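Local coordinates for protein haloacid dehalogenase-like hydrolase (PDB 2RBK) that is probably a magnesium-dependent phosphatase of the haloacid dehalogenase superfamily and binds a magnesium ion and an oxidovanadium ligand in its active site, at residues R20-T25 with A244-D249; G70-C73 with E78-Y81; I80-I85 with V107-I112; A94-K99 with K160-S165; V226-A231 with D249-A254. All coordinates share one frame; numbering follows the deposited sequence. Where two conformers were deposited one is given.

How the contacts relate
Contacts 1 and 5 lie together on one side of the chain's centre, their centres about 8 Å apart; they share D249, and both bear on the start of helix 250-258. Contacts 2 and 3 form a second pair, about 9 Å between centres, joined through strand 78-82 at the other end of the eight-stranded core sheet, whose strand 224-227 serves contact 5. Contact 4 stands apart, about 21 Å from contact 3, centre to centre, on helices beyond the core. Along the chain, contacts 2, 3 and 4 close before contact 5 opens and fall between the segments of contact 1, which alternate with those of contact 5; 20-25 with 244-249 thus joins early and late parts of the core.

Contact 1 of 5, residues R20-T25 with A244-D249; sequences RIPSST and APIDED
The hydroxyl of S24 sits between its own backbone N and carbonyl carbon (chi1 66°), and the carboxylate of D249 is set anti to its carbonyl carbon (chi1 -53°), which turns the two groups to meet. S24 OG donates over 2.7 Å to D249 OD1, which accepts with its anti lone pair, the one directed away from OD2. D249 stands right before helix 250-258 but makes no capping bond; its side chain reaches to the first turn of helix 23-34 instead. With an alanine in place of D249 the S24 hydroxyl would probably lose this acceptor, and with it the polar tie between the two helix starts.

P22, at the N-cap position of helix 23-34, supplies the apolar half. Its CG rests 3.5 Å from the carbonyl O of I246 and 4.0 Å from I246 CG1. The same ring carbon lies 3.7 Å from D247 OD1, the two side chains crossing at about a right angle. A water bridges the loops by donating to R20 O and, at 2.7 Å, to D247 OD1, while D247 OD2 is held by S15. In this α/β core I246 comes within about 8 Å of the bound magnesium ion, side chain to metal. The polar links across this surface contact are one direct serine-carboxylate bond and one water bridge, the latter probably the more easily exchanged.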
# COMPACT_ATOMS: atom_id res chain seq x y z
N ARG A 20 12.01 9.44 6.03
CA ARG A 20 13.01 9.23 5.05
C ARG A 20 13.30 7.74 4.83
O ARG A 20 13.08 6.92 5.71
CB ARG A 20 14.33 9.95 5.43
CG ARG A 20 14.13 11.44 5.75
CD ARG A 20 13.68 12.18 4.50
NE ARG A 20 14.60 12.05 3.34
CZ ARG A 20 15.57 12.87 3.04
NH1 ARG A 20 15.83 13.96 3.78
NH2 ARG A 20 16.30 12.60 1.97
N ILE A 21 13.87 7.47 3.69
CA ILE A 21 14.37 6.14 3.36
C ILE A 21 15.79 5.96 3.97
O ILE A 21 16.64 6.81 3.76
CB ILE A 21 14.44 5.92 1.86
CG1 ILE A 21 13.05 6.13 1.23
CG2 ILE A 21 15.01 4.55 1.54
CD1 ILE A 21 13.03 5.96 -0.30
N PRO A 22 16.03 4.90 4.72
CA PRO A 22 17.39 4.67 5.26
C PRO A 22 18.40 4.63 4.11
O PRO A 22 18.19 4.05 3.04
CB PRO A 22 17.28 3.32 5.97
CG PRO A 22 15.82 3.26 6.37
CD PRO A 22 15.08 3.92 5.22
N SER A 23 19.57 5.16 4.40
CA SER A 23 20.64 5.13 3.42
C SER A 23 21.00 3.72 3.00
O SER A 23 21.28 3.48 1.83
CB SER A 23 21.82 5.88 4.02
OG SER A 23 22.40 5.29 5.13
N SER A 24 20.98 2.79 3.92
CA SER A 24 21.35 1.42 3.57
C SER A 24 20.29 0.75 2.69
O SER A 24 20.63 -0.19 1.96
CB SER A 24 21.67 0.57 4.76
OG SER A 24 20.50 0.39 5.55
N THR A 25 19.07 1.22 2.74
CA THR A 25 18.03 0.74 1.85
C THR A 25 18.31 1.15 0.42
O THR A 25 18.19 0.35 -0.52
CB THR A 25 16.62 1.17 2.31
OG1 THR A 25 16.44 0.56 3.57
CG2 THR A 25 15.55 0.79 1.33
N ALA A 244 15.46 -6.73 11.13
CA ALA A 244 15.64 -5.68 12.09
C ALA A 244 14.61 -4.58 11.88
O ALA A 244 13.98 -4.48 10.79
CB ALA A 244 17.03 -5.12 11.95
N PRO A 245 14.45 -3.68 12.83
CA PRO A 245 13.68 -2.47 12.59
C PRO A 245 14.14 -1.68 11.39
O PRO A 245 15.33 -1.72 11.02
CB PRO A 245 13.84 -1.65 13.90
CG PRO A 245 14.09 -2.74 14.93
CD PRO A 245 14.97 -3.74 14.22
N ILE A 246 13.22 -0.92 10.81
CA ILE A 246 13.53 -0.17 9.59
C ILE A 246 14.75 0.69 9.75
O ILE A 246 15.61 0.75 8.87
CB ILE A 246 12.29 0.65 9.15
CG1 ILE A 246 12.61 1.36 7.82
CG2 ILE A 246 11.76 1.61 10.18
CD1 ILE A 246 11.43 1.95 7.16
N ASP A 247 14.91 1.41 10.87
CA ASP A 247 16.03 2.35 11.07
C ASP A 247 17.25 1.67 11.68
O ASP A 247 18.19 2.36 12.09
CB ASP A 247 15.53 3.61 11.83
CG ASP A 247 14.79 4.54 10.88
OD1 ASP A 247 15.15 4.74 9.69
OD2 ASP A 247 13.83 5.19 11.32
N GLU A 248 17.28 0.35 11.73
CA GLU A 248 18.45 -0.44 12.04
C GLU A 248 18.78 -1.37 10.86
O GLU A 248 19.13 -2.55 11.01
CB GLU A 248 18.21 -1.25 13.32
CG GLU A 248 17.98 -0.39 14.54
CD GLU A 248 17.62 -1.12 15.80
OE1 GLU A 248 17.72 -2.36 15.86
OE2 GLU A 248 17.12 -0.50 16.72
N ASP A 249 18.66 -0.78 9.67
CA ASP A 249 19.12 -1.44 8.42
C ASP A 249 18.27 -2.70 8.13
O ASP A 249 18.78 -3.63 7.51
CB ASP A 249 20.59 -1.79 8.48
CG ASP A 249 21.46 -0.60 8.83
OD1 ASP A 249 21.58 0.27 7.99
OD2 ASP A 249 21.95 -0.45 9.98
O HOH W 1 15.15 6.74 7.92

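Contact 2 of 5, residues G70-C73 with E78-Y81; sequences GAYC and EVIY
C73 and Y81 form an antiparallel hydrogen-bonded pair in the hairpin of strands 72-75 and 78-82, at the outer end of the core sheet. C73 N donates to Y81 O over 2.9 Å in a nearly straight bond, 170° at the hydrogen. The return side is irregular: C73 O takes a bond of 2.9 Å from I80 N and only a weak one, 3.4 Å, from Y81 N. Two residues, I80 and Y81, therefore face one, C73, which is a classic beta bulge. V79 CA also brings its hydrogen toward C73 O.

Side chains add to the backbone bonds. CG1 of I80 packs 3.8 Å from C73 CB. The Y81 ring meets the carbonyl O of G70 in plane at its edge, Y81 CD2 lying 3.3 Å from that oxygen, with C73 SG also near the ring plane at the edge. On the face away from the C73 and Y81 side chains, Y72 and V79 cross at about a right angle, and V79 CG2 approaches Y72 OH to 3.3 Å.

Partners farther out fix both rings. Y72 OH is hydrogen-bonded to E109, whereas Y81 OH binds D186 and the ring takes a cation-pi contact from K190. A71 and Y72 form a second classic bulge, both facing T67 of the neighbouring strand 64-67. Ring C-H groups at an edge carry a slight positive charge, so the Y81 edge probably gains a weak electrostatic attraction to G70 O, while C73 O is shared by two N-H groups, one of them weakly bound.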
# COMPACT_ATOMS: atom_id res chain seq x y z
N GLY A 70 -3.35 -3.07 -4.78
CA GLY A 70 -3.57 -3.98 -5.89
C GLY A 70 -4.63 -3.59 -6.85
O GLY A 70 -4.73 -4.20 -7.94
N ALA A 71 -5.43 -2.57 -6.53
CA ALA A 71 -6.51 -2.12 -7.41
C ALA A 71 -6.03 -1.28 -8.59
O ALA A 71 -6.81 -0.97 -9.50
CB ALA A 71 -7.57 -1.35 -6.64
N TYR A 72 -4.75 -0.91 -8.65
CA TYR A 72 -4.25 -0.13 -9.76
C TYR A 72 -2.76 -0.43 -9.95
O TYR A 72 -1.94 -0.00 -9.12
CB TYR A 72 -4.53 1.35 -9.58
CG TYR A 72 -4.31 2.17 -10.81
CD1 TYR A 72 -5.35 2.29 -11.72
CD2 TYR A 72 -3.13 2.82 -11.03
CE1 TYR A 72 -5.20 3.03 -12.86
CE2 TYR A 72 -2.98 3.57 -12.17
CZ TYR A 72 -4.01 3.69 -13.09
OH TYR A 72 -3.86 4.50 -14.21
N CYS A 73 -2.41 -1.20 -10.99
CA CYS A 73 -1.07 -1.68 -11.17
C CYS A 73 -0.53 -1.25 -12.52
O CYS A 73 -1.27 -1.33 -13.52
CB CYS A 73 -1.04 -3.20 -11.09
SG CYS A 73 -1.63 -3.90 -9.53
N GLU A 78 2.33 1.75 -18.74
CA GLU A 78 1.35 0.77 -19.08
C GLU A 78 0.57 0.29 -17.87
O GLU A 78 1.14 -0.34 -16.99
CB GLU A 78 2.03 -0.42 -19.74
CG GLU A 78 1.08 -1.51 -20.22
CD GLU A 78 1.74 -2.69 -20.86
OE1 GLU A 78 2.98 -2.68 -21.12
OE2 GLU A 78 1.03 -3.67 -21.10
N VAL A 79 -0.73 0.57 -17.84
CA VAL A 79 -1.60 -0.03 -16.81
C VAL A 79 -1.79 -1.51 -17.14
O VAL A 79 -2.17 -1.85 -18.29
CB VAL A 79 -2.95 0.71 -16.72
CG1 VAL A 79 -3.84 -0.03 -15.74
CG2 VAL A 79 -2.74 2.18 -16.34
N ILE A 80 -1.48 -2.37 -16.20
CA ILE A 80 -1.62 -3.82 -16.40
C ILE A 80 -2.83 -4.40 -15.74
O ILE A 80 -3.24 -5.53 -16.09
CB ILE A 80 -0.33 -4.57 -16.04
CG1 ILE A 80 -0.04 -4.54 -14.53
CG2 ILE A 80 0.85 -4.08 -16.86
CD1 ILE A 80 1.03 -5.48 -14.10
N TYR A 81 -3.43 -3.70 -14.78
CA TYR A 81 -4.61 -4.16 -14.08
C TYR A 81 -5.20 -2.98 -13.32
O TYR A 81 -4.47 -2.20 -12.73
CB TYR A 81 -4.32 -5.30 -13.07
CG TYR A 81 -5.53 -5.67 -12.27
CD1 TYR A 81 -6.63 -6.32 -12.81
CD2 TYR A 81 -5.61 -5.30 -10.93
CE1 TYR A 81 -7.75 -6.60 -12.08
CE2 TYR A 81 -6.75 -5.56 -10.19
CZ TYR A 81 -7.82 -6.22 -10.75
OH TYR A 81 -8.94 -6.54 -10.04

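Contact 3 of 5, residues I80-I85 with V107-I112; sequences IYKSAI and VEEHNI
K82 and E109 meet in a salt bridge between the end of core strand 78-82 and the turn of the beta hairpin made by strands 104-107 and 112-115. That hairpin belongs to the smaller three-stranded antiparallel sheet, consistent with the inserted α/β cap of Cof-type haloacid dehalogenase relatives, so the bridge probably spans from core to cap at the protein surface.

The two side chains cross at about a right angle, each extended beyond CG. On K82 the chain starts from a CG placed between the backbone N and the carbonyl carbon (chi1 52°), while E109 CG lies anti to its backbone N (chi1 -174°). The ammonium group does not enter the carboxylate in its own plane: NZ of K82 lies 3.2 Å from E109 OE1 and comes from above, 44° out of that plane. K82 was modelled in two conformers, so the bridge is certain for one of them only.

In this conformer two waters reinforce it. One donates to E109 OE2 and accepts from K82 NZ; the other donates to E109 OE1 and accepts from K82 NZ at 2.7 Å. With E109 OE2 already held by Y72 of the adjacent strand, the carboxylate is tied to two core strands and probably balances the lysine charge as well. On the hairpin side the turn is closed by a backbone bond from E108 N to N111 O. E109 is also packed against its own neighbour, with E109 CG standing over the centre of the H110 imidazole, 3.6 Å above its plane.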
# COMPACT_ATOMS: atom_id res chain seq x y z
N ILE A 80 -1.48 -2.37 -16.20
CA ILE A 80 -1.62 -3.82 -16.40
C ILE A 80 -2.83 -4.40 -15.74
O ILE A 80 -3.24 -5.53 -16.09
CB ILE A 80 -0.33 -4.57 -16.04
CG1 ILE A 80 -0.04 -4.54 -14.53
CG2 ILE A 80 0.85 -4.08 -16.86
CD1 ILE A 80 1.03 -5.48 -14.10
N TYR A 81 -3.43 -3.70 -14.78
CA TYR A 81 -4.61 -4.16 -14.08
C TYR A 81 -5.20 -2.98 -13.32
O TYR A 81 -4.47 -2.20 -12.73
CB TYR A 81 -4.32 -5.30 -13.07
CG TYR A 81 -5.53 -5.67 -12.27
CD1 TYR A 81 -6.63 -6.32 -12.81
CD2 TYR A 81 -5.61 -5.30 -10.93
CE1 TYR A 81 -7.75 -6.60 -12.08
CE2 TYR A 81 -6.75 -5.56 -10.19
CZ TYR A 81 -7.82 -6.22 -10.75
OH TYR A 81 -8.94 -6.54 -10.04
N LYS A 82 -6.53 -2.88 -13.30
CA LYS A 82 -7.20 -1.93 -12.42
C LYS A 82 -8.58 -2.49 -12.09
O LYS A 82 -9.04 -3.45 -12.72
CB LYS A 82 -7.29 -0.54 -13.03
CG LYS A 82 -7.87 -0.42 -14.43
CD LYS A 82 -8.17 1.02 -14.80
CE LYS A 82 -9.15 1.18 -15.94
NZ LYS A 82 -9.09 2.42 -16.75
N SER A 83 -9.20 -1.86 -11.11
CA SER A 83 -10.51 -2.25 -10.69
C SER A 83 -11.29 -1.04 -10.19
O SER A 83 -10.74 0.03 -10.04
CB SER A 83 -10.47 -3.32 -9.56
OG SER A 83 -9.91 -2.76 -8.41
N ALA A 84 -12.56 -1.25 -9.93
CA ALA A 84 -13.42 -0.21 -9.39
C ALA A 84 -14.40 -0.88 -8.42
O ALA A 84 -14.80 -2.03 -8.58
CB ALA A 84 -14.15 0.53 -10.46
N ILE A 85 -14.82 -0.12 -7.41
CA ILE A 85 -15.72 -0.59 -6.38
C ILE A 85 -17.15 -0.57 -6.87
O ILE A 85 -17.57 0.42 -7.48
CB ILE A 85 -15.53 0.29 -5.12
CG1 ILE A 85 -14.11 0.16 -4.57
CG2 ILE A 85 -16.55 -0.07 -4.07
CD1 ILE A 85 -13.79 1.16 -3.51
N VAL A 107 -10.74 7.86 -4.20
CA VAL A 107 -9.70 7.90 -5.19
C VAL A 107 -10.24 7.36 -6.52
O VAL A 107 -10.72 6.22 -6.57
CB VAL A 107 -8.44 7.08 -4.78
CG1 VAL A 107 -7.34 7.45 -5.74
CG2 VAL A 107 -8.07 7.29 -3.35
N GLU A 108 -10.13 8.16 -7.55
CA GLU A 108 -10.44 7.80 -8.93
C GLU A 108 -9.12 7.56 -9.65
O GLU A 108 -8.05 7.79 -9.12
CB GLU A 108 -11.21 8.92 -9.60
CG GLU A 108 -12.54 9.25 -8.92
CD GLU A 108 -13.05 10.58 -9.43
OE1 GLU A 108 -13.68 10.71 -10.47
OE2 GLU A 108 -12.75 11.58 -8.75
N GLU A 109 -9.20 7.10 -10.91
CA GLU A 109 -7.97 6.83 -11.64
C GLU A 109 -7.06 8.06 -11.73
O GLU A 109 -5.86 7.92 -11.56
CB GLU A 109 -8.34 6.33 -13.04
CG GLU A 109 -7.10 5.90 -13.79
CD GLU A 109 -7.24 5.24 -15.12
OE1 GLU A 109 -8.31 5.35 -15.73
OE2 GLU A 109 -6.25 4.58 -15.58
N HIS A 110 -7.69 9.20 -12.01
CA HIS A 110 -6.94 10.44 -12.23
C HIS A 110 -7.42 11.61 -11.39
O HIS A 110 -7.12 12.78 -11.71
CB HIS A 110 -6.99 10.86 -13.71
CG HIS A 110 -6.47 9.86 -14.65
ND1 HIS A 110 -5.15 9.42 -14.62
CD2 HIS A 110 -7.11 9.23 -15.67
CE1 HIS A 110 -4.99 8.52 -15.61
NE2 HIS A 110 -6.16 8.39 -16.24
N ASN A 111 -8.04 11.36 -10.25
CA ASN A 111 -8.39 12.41 -9.27
C ASN A 111 -8.43 11.78 -7.91
O ASN A 111 -8.63 10.57 -7.77
CB ASN A 111 -9.71 13.11 -9.54
CG ASN A 111 -9.68 13.97 -10.77
OD1 ASN A 111 -9.16 15.08 -10.70
ND2 ASN A 111 -10.26 13.47 -11.82
N ILE A 112 -8.26 12.61 -6.91
CA ILE A 112 -8.34 12.21 -5.51
C ILE A 112 -9.09 13.33 -4.76
O ILE A 112 -8.83 14.49 -5.01
CB ILE A 112 -6.98 11.86 -4.88
CG1 ILE A 112 -7.12 11.27 -3.49
CG2 ILE A 112 -6.02 13.04 -4.90
CD1 ILE A 112 -5.80 10.73 -2.87
O HOH W 2 -6.11 2.78 -17.83
O HOH W 3 -10.81 4.02 -15.35

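Contact 4 of 5, residues A94-K99 with K160-S165; sequences AAFCEK and KEVLPS
The F96 ring takes V162 over one face and E161 at its edge. This is a helix-helix contact, between helix 87-100 and helix 156-162, in the part of the protein that resembles the α/β cap of the superfamily and is remote from the metal site.

CB of V162 stands almost exactly above the ring of F96, 3.5 Å from its centroid and only 4° off the normal, a CH-pi contact. V162 CG2 leans toward the root of the ring, reaching F96 CG at 3.5 Å. At the edge, E161 CD lies in the ring plane, 3.9 Å from F96 CE1, with the carboxylate plane turned 90° against the ring. F96 reaches across because its CG lies anti to the backbone N (chi1 176°), and the E161 chain is extended so that its aliphatic part also runs past the same ring corner. A leucine in place of F96 would probably leave V162 without the flat face it covers and E161 without the ring edge it lies along.

Outside the pair, F96 also touches I154, and V162 rests on M93 of helix 87-100, while A94 and C97 turn to strand 104-107. The polar end of E161 is held by K100 through a salt bridge at OE1. K99 NZ stays 5.1 Å from E161 OE2, not in contact but probably near enough for a long-range attraction. Residues 163-165 form a 3-10 segment, in which S165 N donates to V162 O over 2.8 Å.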
# COMPACT_ATOMS: atom_id res chain seq x y z
N ALA A 94 -20.11 6.17 1.71
CA ALA A 94 -20.29 7.62 1.80
C ALA A 94 -21.43 7.95 2.78
O ALA A 94 -21.26 8.87 3.60
CB ALA A 94 -20.59 8.20 0.43
N ALA A 95 -22.52 7.24 2.74
CA ALA A 95 -23.64 7.50 3.63
C ALA A 95 -23.22 7.23 5.06
O ALA A 95 -23.59 7.98 5.97
CB ALA A 95 -24.85 6.65 3.23
N PHE A 96 -22.51 6.15 5.33
CA PHE A 96 -22.09 5.75 6.66
C PHE A 96 -21.19 6.82 7.24
O PHE A 96 -21.38 7.28 8.34
CB PHE A 96 -21.38 4.40 6.63
CG PHE A 96 -20.83 3.96 7.97
CD1 PHE A 96 -21.70 3.35 8.86
CD2 PHE A 96 -19.53 4.18 8.34
CE1 PHE A 96 -21.23 2.94 10.12
CE2 PHE A 96 -19.07 3.76 9.59
CZ PHE A 96 -19.94 3.15 10.46
N CYS A 97 -20.18 7.20 6.45
CA CYS A 97 -19.24 8.21 6.95
C CYS A 97 -19.89 9.56 7.22
O CYS A 97 -19.61 10.22 8.23
CB CYS A 97 -18.03 8.40 6.05
SG CYS A 97 -16.97 6.92 5.97
N GLU A 98 -20.79 9.97 6.31
CA GLU A 98 -21.46 11.24 6.53
C GLU A 98 -22.33 11.19 7.78
O GLU A 98 -22.33 12.15 8.59
CB GLU A 98 -22.32 11.58 5.28
CG GLU A 98 -22.97 12.95 5.38
CD GLU A 98 -23.63 13.52 4.16
OE1 GLU A 98 -23.86 12.94 3.09
OE2 GLU A 98 -23.96 14.74 4.34
N LYS A 99 -23.07 10.11 7.97
CA LYS A 99 -23.91 9.96 9.16
C LYS A 99 -23.12 9.94 10.45
O LYS A 99 -23.49 10.50 11.50
CB LYS A 99 -24.73 8.66 9.00
CG LYS A 99 -25.55 8.22 10.21
CD LYS A 99 -26.20 6.82 10.07
CE LYS A 99 -25.14 5.72 10.27
NZ LYS A 99 -25.24 4.59 9.30
N LYS A 160 -16.67 -2.74 11.75
CA LYS A 160 -17.61 -3.85 11.87
C LYS A 160 -19.05 -3.39 11.70
O LYS A 160 -19.89 -4.12 11.18
CB LYS A 160 -17.40 -4.63 13.19
CG LYS A 160 -16.01 -5.24 13.38
CD LYS A 160 -15.54 -6.07 12.21
CE LYS A 160 -14.36 -6.96 12.36
NZ LYS A 160 -14.11 -7.93 11.25
N GLU A 161 -19.35 -2.14 12.05
CA GLU A 161 -20.68 -1.61 11.87
C GLU A 161 -21.03 -1.41 10.38
O GLU A 161 -22.19 -1.68 9.97
CB GLU A 161 -20.84 -0.28 12.64
CG GLU A 161 -22.31 0.08 12.86
CD GLU A 161 -22.47 1.44 13.53
OE1 GLU A 161 -21.44 1.89 14.13
OE2 GLU A 161 -23.61 1.98 13.39
N VAL A 162 -20.10 -0.93 9.58
CA VAL A 162 -20.37 -0.69 8.17
C VAL A 162 -20.13 -1.91 7.31
O VAL A 162 -20.59 -1.91 6.16
CB VAL A 162 -19.54 0.49 7.64
CG1 VAL A 162 -18.10 0.10 7.45
CG2 VAL A 162 -20.05 1.00 6.29
N LEU A 163 -19.44 -2.89 7.82
CA LEU A 163 -19.12 -4.06 6.99
C LEU A 163 -20.31 -4.68 6.26
O LEU A 163 -20.19 -5.07 5.10
CB LEU A 163 -18.44 -5.09 7.89
CG LEU A 163 -18.00 -6.43 7.35
CD1 LEU A 163 -17.19 -6.24 6.10
CD2 LEU A 163 -17.14 -7.22 8.34
N PRO A 164 -21.48 -4.86 6.84
CA PRO A 164 -22.61 -5.46 6.13
C PRO A 164 -23.01 -4.65 4.92
O PRO A 164 -23.61 -5.25 4.02
CB PRO A 164 -23.78 -5.44 7.12
CG PRO A 164 -23.00 -5.55 8.40
CD PRO A 164 -21.86 -4.57 8.22
N SER A 165 -22.69 -3.35 4.91
CA SER A 165 -23.04 -2.63 3.68
C SER A 165 -21.91 -2.49 2.67
O SER A 165 -22.14 -1.93 1.60
CB SER A 165 -23.56 -1.23 4.04
OG SER A 165 -24.51 -1.36 5.09

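Contact 5 of 5, residues V226-A231 with D249-A254; sequences VAMGQA and DGISKA
This is a buried, wholly apolar contact in which the end of core strand 224-227 and the turn that follows it pack against the first turns of helix 250-258. V226 CG1 touches A254 CB at 3.9 Å, near one end of the contact. At the other end, M228 is bent at chi2 and chi3 (-49° and -72°), which brings the sulfur against I251: M228 SD lies 3.7 Å from I251 CD1, and the two side chains meet at a slant. M228 CE adds a second touch on I251 and reaches G250 CA at 4.3 Å, where a CB on G250 would be pressed tightly against the M228 methyl.

The strand belongs to the Rossmann-like core sheet of the haloacid dehalogenase fold, with helix 250-258 lying against it. M228 opens a type I beta turn to A231, whose backbone bond runs from A231 N to M228 O. The M228 side chain also touches T12, which fits the DxDx(T/V) pattern of haloacid dehalogenases, and comes within about 4 Å of the side chain of the magnesium ligand D211.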
# COMPACT_ATOMS: atom_id res chain seq x y z
N VAL A 226 9.07 -11.08 4.26
CA VAL A 226 9.89 -10.45 5.26
C VAL A 226 9.09 -9.37 6.00
O VAL A 226 8.61 -8.43 5.38
CB VAL A 226 11.14 -9.79 4.60
CG1 VAL A 226 11.93 -9.01 5.65
CG2 VAL A 226 11.97 -10.84 3.91
N ALA A 227 9.01 -9.50 7.32
CA ALA A 227 8.38 -8.48 8.18
C ALA A 227 9.41 -7.61 8.81
O ALA A 227 10.46 -8.06 9.27
CB ALA A 227 7.56 -9.13 9.30
N MET A 228 9.13 -6.31 8.86
CA MET A 228 9.99 -5.36 9.53
C MET A 228 9.98 -5.61 11.03
O MET A 228 9.00 -6.04 11.61
CB MET A 228 9.54 -3.93 9.20
CG MET A 228 9.52 -3.58 7.74
SD MET A 228 11.01 -4.02 6.83
CE MET A 228 12.15 -2.82 7.45
N GLY A 229 11.09 -5.27 11.70
CA GLY A 229 11.26 -5.61 13.10
C GLY A 229 10.23 -5.00 14.02
O GLY A 229 9.97 -5.55 15.09
N GLN A 230 9.70 -3.83 13.68
CA GLN A 230 8.70 -3.14 14.52
C GLN A 230 7.26 -3.50 14.22
O GLN A 230 6.35 -2.93 14.83
CB GLN A 230 8.94 -1.63 14.37
CG GLN A 230 8.63 -0.96 13.07
CD GLN A 230 9.31 -1.09 11.74
OE1 GLN A 230 10.47 -1.52 11.77
NE2 GLN A 230 8.51 -0.51 10.69
N ALA A 231 7.05 -4.39 13.27
CA ALA A 231 5.69 -4.78 12.95
C ALA A 231 5.00 -5.46 14.13
O ALA A 231 5.64 -6.05 15.00
CB ALA A 231 5.76 -5.73 11.78
N ASP A 249 18.66 -0.78 9.67
CA ASP A 249 19.12 -1.44 8.42
C ASP A 249 18.27 -2.70 8.13
O ASP A 249 18.78 -3.63 7.51
CB ASP A 249 20.59 -1.79 8.48
CG ASP A 249 21.46 -0.60 8.83
OD1 ASP A 249 21.58 0.27 7.99
OD2 ASP A 249 21.95 -0.45 9.98
N GLY A 250 17.00 -2.73 8.49
CA GLY A 250 16.20 -3.94 8.29
C GLY A 250 16.17 -4.43 6.86
O GLY A 250 16.30 -5.65 6.62
N ILE A 251 15.95 -3.55 5.90
CA ILE A 251 15.86 -4.04 4.50
C ILE A 251 17.17 -4.62 4.05
O ILE A 251 17.24 -5.73 3.50
CB ILE A 251 15.34 -2.92 3.56
CG1 ILE A 251 13.92 -2.51 3.88
CG2 ILE A 251 15.52 -3.36 2.12
CD1 ILE A 251 12.89 -3.58 3.69
N SER A 252 18.26 -3.85 4.24
CA SER A 252 19.57 -4.30 3.79
C SER A 252 19.97 -5.62 4.44
O SER A 252 20.45 -6.56 3.80
CB SER A 252 20.60 -3.20 4.07
OG SER A 252 21.91 -3.67 3.77
N LYS A 253 19.74 -5.72 5.76
CA LYS A 253 20.07 -6.95 6.47
C LYS A 253 19.30 -8.13 5.93
O LYS A 253 19.88 -9.24 5.79
CB LYS A 253 19.81 -6.79 7.97
CG LYS A 253 20.85 -5.93 8.67
CD LYS A 253 20.37 -5.62 10.08
CE LYS A 253 21.45 -4.89 10.91
NZ LYS A 253 20.87 -4.41 12.19
N ALA A 254 18.02 -7.96 5.63
CA ALA A 254 17.25 -9.07 5.08
C ALA A 254 17.78 -9.51 3.71
O ALA A 254 17.90 -10.69 3.42
CB ALA A 254 15.78 -8.71 5.01